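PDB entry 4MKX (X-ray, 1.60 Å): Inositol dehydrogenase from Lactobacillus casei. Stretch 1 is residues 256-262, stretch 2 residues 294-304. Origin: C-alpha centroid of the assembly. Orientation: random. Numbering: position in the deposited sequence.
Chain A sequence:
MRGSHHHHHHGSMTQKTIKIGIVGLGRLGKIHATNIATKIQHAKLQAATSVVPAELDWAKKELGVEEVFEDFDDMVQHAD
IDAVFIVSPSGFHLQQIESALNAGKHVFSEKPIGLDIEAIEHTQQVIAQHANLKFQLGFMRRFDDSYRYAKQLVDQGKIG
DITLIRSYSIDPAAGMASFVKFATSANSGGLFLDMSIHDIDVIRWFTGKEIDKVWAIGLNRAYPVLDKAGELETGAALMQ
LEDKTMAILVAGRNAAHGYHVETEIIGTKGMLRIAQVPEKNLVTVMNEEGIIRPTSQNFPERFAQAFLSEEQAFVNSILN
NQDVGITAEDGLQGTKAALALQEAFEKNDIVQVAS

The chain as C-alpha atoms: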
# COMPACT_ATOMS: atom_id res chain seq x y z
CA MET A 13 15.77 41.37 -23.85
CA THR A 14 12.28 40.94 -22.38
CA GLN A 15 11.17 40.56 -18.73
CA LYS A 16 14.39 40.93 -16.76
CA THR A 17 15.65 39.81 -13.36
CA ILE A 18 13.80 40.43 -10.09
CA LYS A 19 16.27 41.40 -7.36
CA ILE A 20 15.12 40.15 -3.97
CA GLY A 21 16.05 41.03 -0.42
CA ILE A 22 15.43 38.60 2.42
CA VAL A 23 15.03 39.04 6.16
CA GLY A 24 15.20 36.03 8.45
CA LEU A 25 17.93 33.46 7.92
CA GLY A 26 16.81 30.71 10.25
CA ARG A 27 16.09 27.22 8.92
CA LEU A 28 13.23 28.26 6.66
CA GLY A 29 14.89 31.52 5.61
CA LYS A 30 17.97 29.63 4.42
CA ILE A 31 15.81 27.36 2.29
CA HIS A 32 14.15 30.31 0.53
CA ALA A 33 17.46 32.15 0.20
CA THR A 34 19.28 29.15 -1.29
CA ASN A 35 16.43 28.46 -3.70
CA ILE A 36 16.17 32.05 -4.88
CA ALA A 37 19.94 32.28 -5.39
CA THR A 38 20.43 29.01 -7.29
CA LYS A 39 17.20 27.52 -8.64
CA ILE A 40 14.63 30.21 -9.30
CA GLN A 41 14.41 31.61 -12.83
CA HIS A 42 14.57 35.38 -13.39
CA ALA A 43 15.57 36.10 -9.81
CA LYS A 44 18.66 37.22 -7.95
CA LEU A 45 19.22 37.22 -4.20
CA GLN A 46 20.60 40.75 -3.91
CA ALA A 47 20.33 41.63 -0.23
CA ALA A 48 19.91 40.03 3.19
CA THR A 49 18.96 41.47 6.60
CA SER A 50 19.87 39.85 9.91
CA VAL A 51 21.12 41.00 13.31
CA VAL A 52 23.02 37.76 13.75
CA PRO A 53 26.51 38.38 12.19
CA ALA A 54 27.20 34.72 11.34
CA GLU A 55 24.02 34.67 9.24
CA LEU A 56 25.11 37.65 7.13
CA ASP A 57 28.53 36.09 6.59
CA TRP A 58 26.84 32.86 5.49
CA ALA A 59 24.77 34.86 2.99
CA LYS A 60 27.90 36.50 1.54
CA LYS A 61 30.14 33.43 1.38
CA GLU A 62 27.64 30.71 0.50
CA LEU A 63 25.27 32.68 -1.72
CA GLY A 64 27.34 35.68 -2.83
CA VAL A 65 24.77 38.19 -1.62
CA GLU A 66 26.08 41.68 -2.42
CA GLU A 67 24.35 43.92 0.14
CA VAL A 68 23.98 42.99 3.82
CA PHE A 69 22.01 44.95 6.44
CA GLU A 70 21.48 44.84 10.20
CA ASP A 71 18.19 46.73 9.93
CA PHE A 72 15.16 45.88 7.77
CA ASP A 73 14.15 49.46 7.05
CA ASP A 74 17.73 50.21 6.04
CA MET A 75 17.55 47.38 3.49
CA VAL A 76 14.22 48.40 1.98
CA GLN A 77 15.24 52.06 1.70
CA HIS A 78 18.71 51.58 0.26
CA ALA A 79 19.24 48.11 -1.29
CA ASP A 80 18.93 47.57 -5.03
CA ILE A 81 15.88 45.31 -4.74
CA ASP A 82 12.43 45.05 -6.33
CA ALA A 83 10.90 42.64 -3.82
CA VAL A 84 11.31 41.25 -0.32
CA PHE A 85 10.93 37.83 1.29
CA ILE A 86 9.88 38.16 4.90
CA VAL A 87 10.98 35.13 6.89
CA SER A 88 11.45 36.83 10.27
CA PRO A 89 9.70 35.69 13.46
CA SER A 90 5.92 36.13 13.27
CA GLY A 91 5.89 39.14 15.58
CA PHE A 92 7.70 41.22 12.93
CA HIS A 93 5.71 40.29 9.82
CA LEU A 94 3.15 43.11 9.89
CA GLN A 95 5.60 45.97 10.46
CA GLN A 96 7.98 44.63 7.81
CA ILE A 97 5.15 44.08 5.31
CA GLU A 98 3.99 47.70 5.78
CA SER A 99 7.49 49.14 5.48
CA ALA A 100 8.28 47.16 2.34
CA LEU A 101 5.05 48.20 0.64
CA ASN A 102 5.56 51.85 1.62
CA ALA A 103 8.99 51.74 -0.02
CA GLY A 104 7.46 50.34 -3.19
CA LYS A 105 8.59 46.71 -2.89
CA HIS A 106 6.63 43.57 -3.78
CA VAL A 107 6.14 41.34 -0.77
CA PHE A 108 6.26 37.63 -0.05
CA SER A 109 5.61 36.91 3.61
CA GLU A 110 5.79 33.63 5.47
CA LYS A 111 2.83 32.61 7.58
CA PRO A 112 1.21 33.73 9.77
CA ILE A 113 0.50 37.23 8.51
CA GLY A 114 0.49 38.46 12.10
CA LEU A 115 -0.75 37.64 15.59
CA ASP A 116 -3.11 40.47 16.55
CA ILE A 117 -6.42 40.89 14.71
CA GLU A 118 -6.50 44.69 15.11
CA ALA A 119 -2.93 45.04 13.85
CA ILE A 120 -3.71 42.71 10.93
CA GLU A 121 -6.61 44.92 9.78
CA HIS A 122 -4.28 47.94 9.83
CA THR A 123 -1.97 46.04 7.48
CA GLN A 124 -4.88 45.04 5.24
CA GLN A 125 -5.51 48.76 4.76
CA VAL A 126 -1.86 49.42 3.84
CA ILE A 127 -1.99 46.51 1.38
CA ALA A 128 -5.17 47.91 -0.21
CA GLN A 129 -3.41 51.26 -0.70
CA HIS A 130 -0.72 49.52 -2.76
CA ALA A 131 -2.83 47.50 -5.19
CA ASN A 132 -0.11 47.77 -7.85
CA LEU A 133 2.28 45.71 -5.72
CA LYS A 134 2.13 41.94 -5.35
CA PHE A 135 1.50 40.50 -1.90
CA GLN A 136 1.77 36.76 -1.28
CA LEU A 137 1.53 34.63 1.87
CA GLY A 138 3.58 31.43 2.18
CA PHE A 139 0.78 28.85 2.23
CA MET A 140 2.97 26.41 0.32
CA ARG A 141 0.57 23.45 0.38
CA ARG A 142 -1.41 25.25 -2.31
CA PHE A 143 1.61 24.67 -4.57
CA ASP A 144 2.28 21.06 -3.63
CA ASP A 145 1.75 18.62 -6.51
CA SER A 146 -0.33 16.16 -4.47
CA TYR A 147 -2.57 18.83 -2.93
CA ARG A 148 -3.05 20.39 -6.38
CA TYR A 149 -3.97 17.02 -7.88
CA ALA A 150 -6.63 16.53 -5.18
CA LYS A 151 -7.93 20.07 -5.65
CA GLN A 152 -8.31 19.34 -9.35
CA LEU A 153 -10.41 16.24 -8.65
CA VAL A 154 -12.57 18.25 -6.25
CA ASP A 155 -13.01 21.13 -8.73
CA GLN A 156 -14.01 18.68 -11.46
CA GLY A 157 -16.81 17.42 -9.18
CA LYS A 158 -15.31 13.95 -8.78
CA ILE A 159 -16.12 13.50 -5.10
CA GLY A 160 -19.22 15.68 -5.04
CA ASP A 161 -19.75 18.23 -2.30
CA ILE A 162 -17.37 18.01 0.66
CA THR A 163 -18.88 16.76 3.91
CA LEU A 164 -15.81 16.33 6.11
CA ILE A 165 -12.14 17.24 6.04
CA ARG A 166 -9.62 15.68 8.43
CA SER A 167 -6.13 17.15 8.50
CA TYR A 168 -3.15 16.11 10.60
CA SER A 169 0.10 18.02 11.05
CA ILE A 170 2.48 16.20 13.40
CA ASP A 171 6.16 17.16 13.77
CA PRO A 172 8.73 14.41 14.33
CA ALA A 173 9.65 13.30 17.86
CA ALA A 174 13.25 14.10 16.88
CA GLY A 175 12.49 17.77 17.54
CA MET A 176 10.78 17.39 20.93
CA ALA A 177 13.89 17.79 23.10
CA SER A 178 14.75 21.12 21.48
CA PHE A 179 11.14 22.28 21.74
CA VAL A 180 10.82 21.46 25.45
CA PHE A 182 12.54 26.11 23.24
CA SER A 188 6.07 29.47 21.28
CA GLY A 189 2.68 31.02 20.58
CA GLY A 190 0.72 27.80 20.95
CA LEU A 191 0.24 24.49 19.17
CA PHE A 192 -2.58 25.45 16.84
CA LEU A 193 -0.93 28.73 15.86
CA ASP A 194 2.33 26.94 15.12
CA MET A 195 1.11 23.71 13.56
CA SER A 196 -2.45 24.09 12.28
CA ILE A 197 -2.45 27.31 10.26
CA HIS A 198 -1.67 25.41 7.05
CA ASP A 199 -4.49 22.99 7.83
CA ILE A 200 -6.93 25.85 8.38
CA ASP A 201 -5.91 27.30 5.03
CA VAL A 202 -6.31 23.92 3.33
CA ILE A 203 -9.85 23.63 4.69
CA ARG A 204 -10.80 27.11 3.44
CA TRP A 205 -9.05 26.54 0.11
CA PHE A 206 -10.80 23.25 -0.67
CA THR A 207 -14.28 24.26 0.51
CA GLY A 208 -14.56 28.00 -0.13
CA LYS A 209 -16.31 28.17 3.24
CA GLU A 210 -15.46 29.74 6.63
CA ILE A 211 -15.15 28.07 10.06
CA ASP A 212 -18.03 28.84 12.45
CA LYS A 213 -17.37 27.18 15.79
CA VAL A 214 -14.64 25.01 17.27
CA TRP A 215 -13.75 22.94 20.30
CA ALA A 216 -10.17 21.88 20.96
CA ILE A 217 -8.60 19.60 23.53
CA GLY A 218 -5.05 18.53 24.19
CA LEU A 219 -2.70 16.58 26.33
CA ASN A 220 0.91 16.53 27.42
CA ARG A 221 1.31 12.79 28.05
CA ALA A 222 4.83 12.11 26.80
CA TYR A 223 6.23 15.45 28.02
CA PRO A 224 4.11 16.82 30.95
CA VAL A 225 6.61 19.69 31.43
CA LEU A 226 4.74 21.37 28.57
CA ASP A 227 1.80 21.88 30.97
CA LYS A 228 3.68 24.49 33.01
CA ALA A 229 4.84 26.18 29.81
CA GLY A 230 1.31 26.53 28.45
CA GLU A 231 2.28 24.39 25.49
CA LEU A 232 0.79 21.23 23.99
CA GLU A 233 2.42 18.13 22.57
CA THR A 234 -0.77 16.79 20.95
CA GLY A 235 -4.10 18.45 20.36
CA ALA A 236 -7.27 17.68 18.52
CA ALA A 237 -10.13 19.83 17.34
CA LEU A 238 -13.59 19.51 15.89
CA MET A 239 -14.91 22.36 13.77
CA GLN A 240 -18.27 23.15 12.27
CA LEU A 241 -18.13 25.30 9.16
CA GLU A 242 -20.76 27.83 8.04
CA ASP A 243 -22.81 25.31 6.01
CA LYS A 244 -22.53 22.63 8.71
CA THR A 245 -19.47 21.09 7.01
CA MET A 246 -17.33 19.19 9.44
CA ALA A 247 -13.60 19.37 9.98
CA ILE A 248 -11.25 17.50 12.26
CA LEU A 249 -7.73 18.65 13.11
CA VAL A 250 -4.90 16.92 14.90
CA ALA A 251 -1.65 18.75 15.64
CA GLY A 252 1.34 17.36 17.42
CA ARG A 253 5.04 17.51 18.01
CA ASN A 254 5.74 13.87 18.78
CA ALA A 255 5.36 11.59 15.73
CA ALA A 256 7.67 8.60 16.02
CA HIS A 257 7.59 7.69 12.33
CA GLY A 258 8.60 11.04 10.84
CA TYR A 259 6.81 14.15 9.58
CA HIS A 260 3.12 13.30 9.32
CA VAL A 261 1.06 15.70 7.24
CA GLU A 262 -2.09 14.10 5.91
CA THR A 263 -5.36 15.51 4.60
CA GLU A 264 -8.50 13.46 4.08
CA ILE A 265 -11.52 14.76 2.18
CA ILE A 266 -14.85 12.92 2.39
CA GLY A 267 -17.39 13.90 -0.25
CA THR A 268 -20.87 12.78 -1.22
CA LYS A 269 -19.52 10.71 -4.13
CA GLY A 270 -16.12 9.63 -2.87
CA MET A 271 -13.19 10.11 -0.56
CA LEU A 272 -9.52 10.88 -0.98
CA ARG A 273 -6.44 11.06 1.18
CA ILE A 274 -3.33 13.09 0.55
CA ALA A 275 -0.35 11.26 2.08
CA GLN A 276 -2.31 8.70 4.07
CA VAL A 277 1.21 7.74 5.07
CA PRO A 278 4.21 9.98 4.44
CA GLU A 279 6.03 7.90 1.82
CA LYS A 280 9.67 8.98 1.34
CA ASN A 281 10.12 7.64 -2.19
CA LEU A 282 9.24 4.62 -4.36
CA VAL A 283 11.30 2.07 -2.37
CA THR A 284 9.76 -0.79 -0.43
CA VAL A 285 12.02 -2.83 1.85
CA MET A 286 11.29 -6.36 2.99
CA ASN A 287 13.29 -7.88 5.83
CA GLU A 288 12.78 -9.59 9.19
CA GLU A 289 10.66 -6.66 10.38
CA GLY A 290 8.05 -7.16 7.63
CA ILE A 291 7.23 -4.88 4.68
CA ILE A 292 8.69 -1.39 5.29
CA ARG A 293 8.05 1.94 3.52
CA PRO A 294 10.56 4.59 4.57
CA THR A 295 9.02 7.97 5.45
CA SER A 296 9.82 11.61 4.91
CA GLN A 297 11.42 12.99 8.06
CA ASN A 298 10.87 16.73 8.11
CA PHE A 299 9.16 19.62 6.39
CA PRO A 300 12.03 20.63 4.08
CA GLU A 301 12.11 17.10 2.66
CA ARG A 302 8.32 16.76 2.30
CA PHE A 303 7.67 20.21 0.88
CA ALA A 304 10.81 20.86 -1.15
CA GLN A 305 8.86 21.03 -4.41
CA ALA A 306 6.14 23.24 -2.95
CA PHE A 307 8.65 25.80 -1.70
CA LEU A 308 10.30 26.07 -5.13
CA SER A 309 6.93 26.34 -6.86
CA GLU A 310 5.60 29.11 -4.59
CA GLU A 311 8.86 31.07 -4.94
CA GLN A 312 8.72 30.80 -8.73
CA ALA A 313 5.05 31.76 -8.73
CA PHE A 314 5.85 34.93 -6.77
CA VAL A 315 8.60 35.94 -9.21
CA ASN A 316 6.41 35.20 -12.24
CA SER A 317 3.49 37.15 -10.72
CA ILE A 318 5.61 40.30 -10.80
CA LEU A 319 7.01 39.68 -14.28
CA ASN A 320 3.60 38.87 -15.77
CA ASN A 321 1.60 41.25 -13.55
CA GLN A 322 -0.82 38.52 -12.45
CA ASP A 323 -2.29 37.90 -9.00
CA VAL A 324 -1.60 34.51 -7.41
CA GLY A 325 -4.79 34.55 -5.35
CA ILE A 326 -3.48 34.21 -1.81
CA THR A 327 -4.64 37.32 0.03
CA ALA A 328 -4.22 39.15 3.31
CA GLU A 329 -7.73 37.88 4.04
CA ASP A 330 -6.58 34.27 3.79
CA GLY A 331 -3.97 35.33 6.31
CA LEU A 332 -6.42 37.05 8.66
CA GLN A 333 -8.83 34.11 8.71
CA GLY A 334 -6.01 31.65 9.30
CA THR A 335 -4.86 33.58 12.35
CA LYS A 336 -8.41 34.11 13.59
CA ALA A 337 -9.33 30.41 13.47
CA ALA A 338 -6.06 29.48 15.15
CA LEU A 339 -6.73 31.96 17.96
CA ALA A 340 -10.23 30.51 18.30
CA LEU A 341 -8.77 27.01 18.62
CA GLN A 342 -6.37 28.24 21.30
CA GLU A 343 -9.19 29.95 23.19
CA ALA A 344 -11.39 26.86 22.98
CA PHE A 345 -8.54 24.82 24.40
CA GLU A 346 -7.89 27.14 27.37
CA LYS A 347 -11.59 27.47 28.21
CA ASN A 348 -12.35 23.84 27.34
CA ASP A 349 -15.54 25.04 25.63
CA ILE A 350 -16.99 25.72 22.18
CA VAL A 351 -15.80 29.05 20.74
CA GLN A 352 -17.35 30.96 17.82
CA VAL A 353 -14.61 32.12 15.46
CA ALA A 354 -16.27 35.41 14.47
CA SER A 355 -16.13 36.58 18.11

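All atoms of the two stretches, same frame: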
# COMPACT_ATOMS: atom_id res chain seq x y z
N ALA A 256 6.50 9.46 16.00
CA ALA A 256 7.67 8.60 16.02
C ALA A 256 8.16 8.24 14.61
O ALA A 256 9.35 7.96 14.42
CB ALA A 256 7.40 7.34 16.83
N HIS A 257 7.26 8.24 13.64
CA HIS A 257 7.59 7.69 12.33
C HIS A 257 8.12 8.71 11.32
O HIS A 257 8.51 8.34 10.21
CB HIS A 257 6.39 6.93 11.74
CG HIS A 257 5.16 7.77 11.58
ND1 HIS A 257 4.40 8.18 12.66
CD2 HIS A 257 4.56 8.28 10.48
CE1 HIS A 257 3.38 8.90 12.23
NE2 HIS A 257 3.45 8.97 10.91
N GLY A 258 8.13 9.98 11.71
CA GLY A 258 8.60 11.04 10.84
C GLY A 258 7.65 12.22 10.84
O GLY A 258 6.94 12.46 11.81
N TYR A 259 7.64 12.96 9.73
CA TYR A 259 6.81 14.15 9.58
C TYR A 259 5.47 13.73 8.99
O TYR A 259 5.41 13.33 7.82
CB TYR A 259 7.52 15.12 8.62
CG TYR A 259 6.85 16.46 8.39
CD1 TYR A 259 6.47 17.27 9.45
CD2 TYR A 259 6.63 16.92 7.11
CE1 TYR A 259 5.87 18.50 9.23
CE2 TYR A 259 6.04 18.14 6.86
CZ TYR A 259 5.66 18.93 7.93
OH TYR A 259 5.07 20.16 7.72
N HIS A 260 4.41 13.80 9.79
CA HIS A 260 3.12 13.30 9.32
C HIS A 260 2.19 14.45 9.00
O HIS A 260 1.65 15.09 9.90
CB HIS A 260 2.46 12.38 10.35
CG HIS A 260 1.26 11.67 9.83
ND1 HIS A 260 1.28 10.34 9.45
CD2 HIS A 260 -0.00 12.11 9.58
CE1 HIS A 260 0.08 9.98 9.03
NE2 HIS A 260 -0.72 11.03 9.10
N VAL A 261 2.02 14.71 7.71
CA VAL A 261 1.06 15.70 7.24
C VAL A 261 0.14 14.99 6.27
O VAL A 261 0.57 14.47 5.24
CB VAL A 261 1.74 16.89 6.57
CG1 VAL A 261 0.72 17.79 5.90
CG2 VAL A 261 2.50 17.70 7.61
N GLU A 262 -1.13 14.92 6.63
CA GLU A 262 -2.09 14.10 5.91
C GLU A 262 -3.39 14.88 5.86
O GLU A 262 -3.76 15.52 6.84
CB GLU A 262 -2.32 12.78 6.66
CG GLU A 262 -3.39 11.87 6.03
CD GLU A 262 -3.84 10.76 6.94
OE1 GLU A 262 -3.42 10.74 8.12
OE2 GLU A 262 -4.64 9.90 6.49
N PRO A 294 9.91 3.47 3.87
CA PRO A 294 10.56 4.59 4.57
C PRO A 294 9.73 5.87 4.44
O PRO A 294 8.99 6.01 3.47
CB PRO A 294 11.89 4.75 3.83
CG PRO A 294 11.77 3.92 2.56
CD PRO A 294 10.77 2.85 2.85
N THR A 295 9.87 6.78 5.40
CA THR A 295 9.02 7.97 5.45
C THR A 295 9.83 9.24 5.30
O THR A 295 11.03 9.25 5.57
CB THR A 295 8.32 8.06 6.81
OG1 THR A 295 9.31 8.01 7.84
CG2 THR A 295 7.36 6.90 7.00
N SER A 296 9.17 10.31 4.88
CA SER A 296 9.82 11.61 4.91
C SER A 296 9.94 12.06 6.37
O SER A 296 9.09 11.76 7.21
CB SER A 296 9.11 12.64 4.03
OG SER A 296 7.71 12.50 4.09
N GLN A 297 11.02 12.77 6.67
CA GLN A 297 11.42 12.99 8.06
C GLN A 297 11.16 14.38 8.58
O GLN A 297 11.07 14.59 9.79
CB GLN A 297 12.90 12.66 8.23
CG GLN A 297 13.21 11.20 8.09
CD GLN A 297 12.55 10.38 9.19
OE1 GLN A 297 12.85 10.56 10.37
NE2 GLN A 297 11.63 9.51 8.80
N ASN A 298 11.05 15.35 7.68
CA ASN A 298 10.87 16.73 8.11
C ASN A 298 10.25 17.55 7.01
O ASN A 298 10.17 17.11 5.87
CB ASN A 298 12.20 17.34 8.53
CG ASN A 298 13.33 16.98 7.59
OD1 ASN A 298 13.30 17.31 6.39
ND2 ASN A 298 14.34 16.30 8.12
N PHE A 299 9.83 18.77 7.36
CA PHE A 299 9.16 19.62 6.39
C PHE A 299 9.99 20.00 5.15
O PHE A 299 9.43 20.06 4.05
CB PHE A 299 8.47 20.83 7.04
CG PHE A 299 9.38 21.98 7.38
CD1 PHE A 299 9.71 22.92 6.42
CD2 PHE A 299 9.88 22.14 8.67
CE1 PHE A 299 10.55 24.00 6.72
CE2 PHE A 299 10.70 23.21 8.98
CZ PHE A 299 11.04 24.14 8.01
N PRO A 300 11.31 20.26 5.30
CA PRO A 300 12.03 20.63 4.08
C PRO A 300 12.07 19.49 3.07
O PRO A 300 12.03 19.76 1.88
CB PRO A 300 13.45 20.94 4.57
CG PRO A 300 13.29 21.28 6.00
CD PRO A 300 12.17 20.40 6.49
N GLU A 301 12.14 18.26 3.55
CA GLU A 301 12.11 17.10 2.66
C GLU A 301 10.72 16.95 2.01
O GLU A 301 10.61 16.79 0.79
CB GLU A 301 12.48 15.84 3.43
CG GLU A 301 12.36 14.58 2.60
CD GLU A 301 12.71 13.31 3.36
OE1 GLU A 301 12.87 12.26 2.70
OE2 GLU A 301 12.83 13.36 4.60
N ARG A 302 9.67 17.00 2.81
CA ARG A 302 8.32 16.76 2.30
C ARG A 302 7.89 17.87 1.33
O ARG A 302 7.26 17.60 0.31
CB ARG A 302 7.32 16.68 3.46
CG ARG A 302 5.84 16.76 3.05
CD ARG A 302 5.40 15.52 2.21
NE ARG A 302 4.00 15.66 1.82
CZ ARG A 302 3.58 16.29 0.72
NH1 ARG A 302 4.47 16.83 -0.11
NH2 ARG A 302 2.27 16.38 0.45
N PHE A 303 8.22 19.11 1.66
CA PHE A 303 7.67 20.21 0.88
C PHE A 303 8.68 20.93 0.02
O PHE A 303 8.44 22.06 -0.40
CB PHE A 303 6.88 21.18 1.78
CG PHE A 303 5.57 20.62 2.26
CD1 PHE A 303 4.56 20.34 1.35
CD2 PHE A 303 5.36 20.35 3.61
CE1 PHE A 303 3.35 19.80 1.78
CE2 PHE A 303 4.16 19.83 4.05
CZ PHE A 303 3.15 19.54 3.14
N ALA A 304 9.78 20.25 -0.30
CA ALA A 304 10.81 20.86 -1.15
C ALA A 304 10.26 21.42 -2.45
O ALA A 304 10.58 22.56 -2.83
CB ALA A 304 11.91 19.84 -1.43
O HOH W 1 11.17 6.58 10.33
O HOH W 2 5.75 14.06 5.25
O HOH W 3 0.37 15.88 2.81
O HOH W 4 3.19 14.27 4.02

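Tyr-259 dominates the contact, burying more surface than any other residue of the two stretches. Its CA-to-CB bond points toward stretch 2, and with chi1 in the t rotamer the ring packs against Phe-299, Arg-302 and Phe-303. The backbone of Phe-299 lies over one face of the phenol ring, with Phe-299 CA 3.5 Å from Tyr-259 CE2, whereas Arg-302 and Phe-303 meet the ring at its edge. Tyr-259 CE2 packs 3.8 Å from Phe-303 CE2, and Val-261 CG1 extends this apolar patch by approaching Phe-303 CZ at 4.1 Å, near the plane of that ring.

The backbone of Tyr-259 also takes part: Tyr-259 N donates to Ser-296 O at 3.1 Å with a nearly straight angle. One residue earlier, Gly-258 lets the two stretches come this close, since an ideal CB there would lie 2.6 Å from Ser-296 O, and its backbone angles by themselves call for glycine.

His-257, second in buried area, contributes mainly through its carbonyl. Thr-295 OG1 donates a short 2.5 Å hydrogen bond to His-257 O. The imidazole instead turns to its own stretch, where His-257 NE2 and His-260 ND1 are hydrogen-bonded at 3.0 Å. Farther along, two waters link Val-261 O to the guanidinium group of Arg-302, one through NE and the other through NH2.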